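Local coordinates for proteasome assembly chaperone family protein (Pyrococcus furiosus, PDB 3VR0), which probably activates the archaeal proteasome by binding to it, and is a homologue of proteasome assembly chaperones, at residues Arg154-Val159 with Glu178-Arg182. Numbering follows the deposited sequence.
Sequences RVLAAV and EVIWR
W181 lays the six-membered ring of its indole over the methyl of A157: CB of A157 sits 3.9 Å from that ring's centroid and 6° off the normal, a CH-pi contact. With chi1 m and chi2 near 90°, the ring runs on along strand 155-159, so that CZ3 of W181 meets CG1 of V159 at 3.7 Å, at the ring edge. V179 joins this face, its CG1 3.8 Å from CB of A157. The backbones are extended and parallel, V155 opposite V179, L156 opposite I180 and A157 opposite W181, with CA atoms 4.8 to 5.0 Å apart; the short strand axes diverge by 40°. Four hydrogen bonds form the parallel ladder: V155 N to E178 O (3.1 Å), I180 N to V155 O (2.8 Å), A157 N to I180 O (2.9 Å) and R182 N to A157 O (3.1 Å). Between the two strands the chain passes through helix 164-172, a beta-alpha-beta crossover that leaves strand 179-181 at the edge of the mixed sheet within this chain, while strand 155-159 pairs on its other side with antiparallel strand 206-214. I165 of the crossover helix packs on W181. On the opposite face, L156 (m, t) puts CD2 3.9 Å from CB of I180 and CB 3.7 Å from CG of R182. The R182 guanidinium then lies with one face against CD1 of L156, forms a salt bridge with D184, and reaches L156 O through a water, 3.2 Å from NH1 of R182 and 2.8 Å from that carbonyl oxygen. R182 O accepts a hydrogen bond from S80 OG of the second subunit.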
loop_
_atom_site.group_PDB
_atom_site.type_symbol
_atom_site.label_atom_id
_atom_site.label_comp_id
_atom_site.label_asym_id
_atom_site.label_seq_id
_atom_site.Cartn_x
_atom_site.Cartn_y
_atom_site.Cartn_z
ATOM N N ARG C 154 27.682 -23.886 3.742
ATOM C CA ARG C 154 26.998 -24.508 4.842
ATOM C C ARG C 154 25.462 -24.385 4.624
ATOM O O ARG C 154 25.016 -23.563 3.813
ATOM C CB ARG C 154 27.450 -23.855 6.158
ATOM C CG ARG C 154 29.001 -23.802 6.315
ATOM C CD ARG C 154 29.519 -23.624 7.723
ATOM N NE ARG C 154 28.890 -22.553 8.506
ATOM C CZ ARG C 154 29.346 -21.298 8.608
ATOM N NH1 ARG C 154 28.700 -20.418 9.372
ATOM N NH2 ARG C 154 30.434 -20.907 7.945
ATOM N N VAL C 155 24.683 -25.205 5.336
ATOM C CA VAL C 155 23.219 -25.199 5.256
ATOM C C VAL C 155 22.629 -24.980 6.622
ATOM O O VAL C 155 22.919 -25.742 7.527
ATOM C CB VAL C 155 22.660 -26.540 4.670
ATOM C CG1 VAL C 155 21.167 -26.744 5.047
ATOM C CG2 VAL C 155 22.851 -26.547 3.185
ATOM N N LEU C 156 21.788 -23.949 6.784
ATOM C CA LEU C 156 21.257 -23.634 8.089
ATOM C C LEU C 156 19.833 -24.156 8.204
ATOM O O LEU C 156 19.014 -23.936 7.292
ATOM C CB LEU C 156 21.259 -22.123 8.287
ATOM C CG LEU C 156 22.496 -21.283 7.965
ATOM C CD1 LEU C 156 22.152 -19.818 8.257
ATOM C CD2 LEU C 156 23.645 -21.712 8.846
ATOM N N ALA C 157 19.532 -24.781 9.339
ATOM C CA ALA C 157 18.300 -25.520 9.549
ATOM C C ALA C 157 17.556 -24.934 10.716
ATOM O O ALA C 157 18.174 -24.561 11.707
ATOM C CB ALA C 157 18.601 -27.029 9.841
ATOM N N ALA C 158 16.232 -24.845 10.581
ATOM C CA ALA C 158 15.350 -24.548 11.681
ATOM C C ALA C 158 14.045 -25.270 11.397
ATOM O O ALA C 158 13.711 -25.518 10.234
ATOM C CB ALA C 158 15.150 -23.008 11.831
ATOM N N VAL C 159 13.309 -25.592 12.445
ATOM C CA VAL C 159 12.117 -26.419 12.360
ATOM C C VAL C 159 10.981 -25.699 13.069
ATOM O O VAL C 159 11.224 -24.761 13.808
ATOM C CB VAL C 159 12.349 -27.768 13.144
ATOM C CG1 VAL C 159 13.256 -28.714 12.375
ATOM C CG2 VAL C 159 13.012 -27.464 14.461
ATOM N N GLU C 178 27.565 -29.978 5.511
ATOM C CA GLU C 178 27.455 -29.573 6.903
ATOM C C GLU C 178 26.104 -28.834 7.123
ATOM O O GLU C 178 25.764 -27.904 6.381
ATOM C CB GLU C 178 28.642 -28.685 7.285
ATOM C CG GLU C 178 28.645 -28.295 8.760
ATOM C CD GLU C 178 29.776 -27.368 9.135
ATOM O OE1 GLU C 178 30.423 -26.790 8.218
ATOM O OE2 GLU C 178 30.013 -27.208 10.352
ATOM N N VAL C 179 25.356 -29.266 8.140
ATOM C CA VAL C 179 24.065 -28.693 8.457
ATOM C C VAL C 179 24.134 -28.096 9.847
ATOM O O VAL C 179 24.222 -28.839 10.838
ATOM C CB VAL C 179 22.901 -29.756 8.412
ATOM C CG1 VAL C 179 21.596 -29.168 8.968
ATOM C CG2 VAL C 179 22.690 -30.291 6.989
ATOM N N ILE C 180 24.081 -26.765 9.915
ATOM C CA ILE C 180 24.105 -26.046 11.184
ATOM C C ILE C 180 22.700 -25.818 11.689
ATOM O O ILE C 180 21.892 -25.241 10.979
ATOM C CB ILE C 180 24.790 -24.665 11.035
ATOM C CG1 ILE C 180 26.202 -24.828 10.466
ATOM C CG2 ILE C 180 24.784 -23.896 12.379
ATOM C CD1 ILE C 180 26.980 -25.977 11.093
ATOM N N TRP C 181 22.433 -26.267 12.913
ATOM C CA TRP C 181 21.194 -26.009 13.612
ATOM C C TRP C 181 21.168 -24.594 14.237
ATOM O O TRP C 181 21.806 -24.367 15.274
ATOM C CB TRP C 181 20.940 -27.137 14.634
ATOM C CG TRP C 181 20.608 -28.390 13.875
ATOM C CD1 TRP C 181 21.494 -29.317 13.370
ATOM C CD2 TRP C 181 19.308 -28.793 13.420
ATOM N NE1 TRP C 181 20.813 -30.280 12.673
ATOM C CE2 TRP C 181 19.473 -29.981 12.682
ATOM C CE3 TRP C 181 18.015 -28.268 13.580
ATOM C CZ2 TRP C 181 18.390 -30.662 12.106
ATOM C CZ3 TRP C 181 16.941 -28.950 13.013
ATOM C CH2 TRP C 181 17.137 -30.130 12.286
ATOM N N ARG C 182 20.418 -23.671 13.604
ATOM C CA ARG C 182 20.539 -22.200 13.816
ATOM C C ARG C 182 20.372 -21.783 15.232
ATOM O O ARG C 182 19.440 -22.210 15.898
ATOM C CB ARG C 182 19.486 -21.435 13.018
ATOM C CG ARG C 182 19.631 -21.572 11.546
ATOM C CD ARG C 182 18.502 -20.882 10.880
ATOM N NE ARG C 182 18.648 -19.442 10.974
ATOM C CZ ARG C 182 18.312 -18.601 10.013
ATOM N NH1 ARG C 182 17.790 -19.059 8.872
ATOM N NH2 ARG C 182 18.470 -17.294 10.203
HETATM O O HOH W 1 17.087 -22.085 8.070
#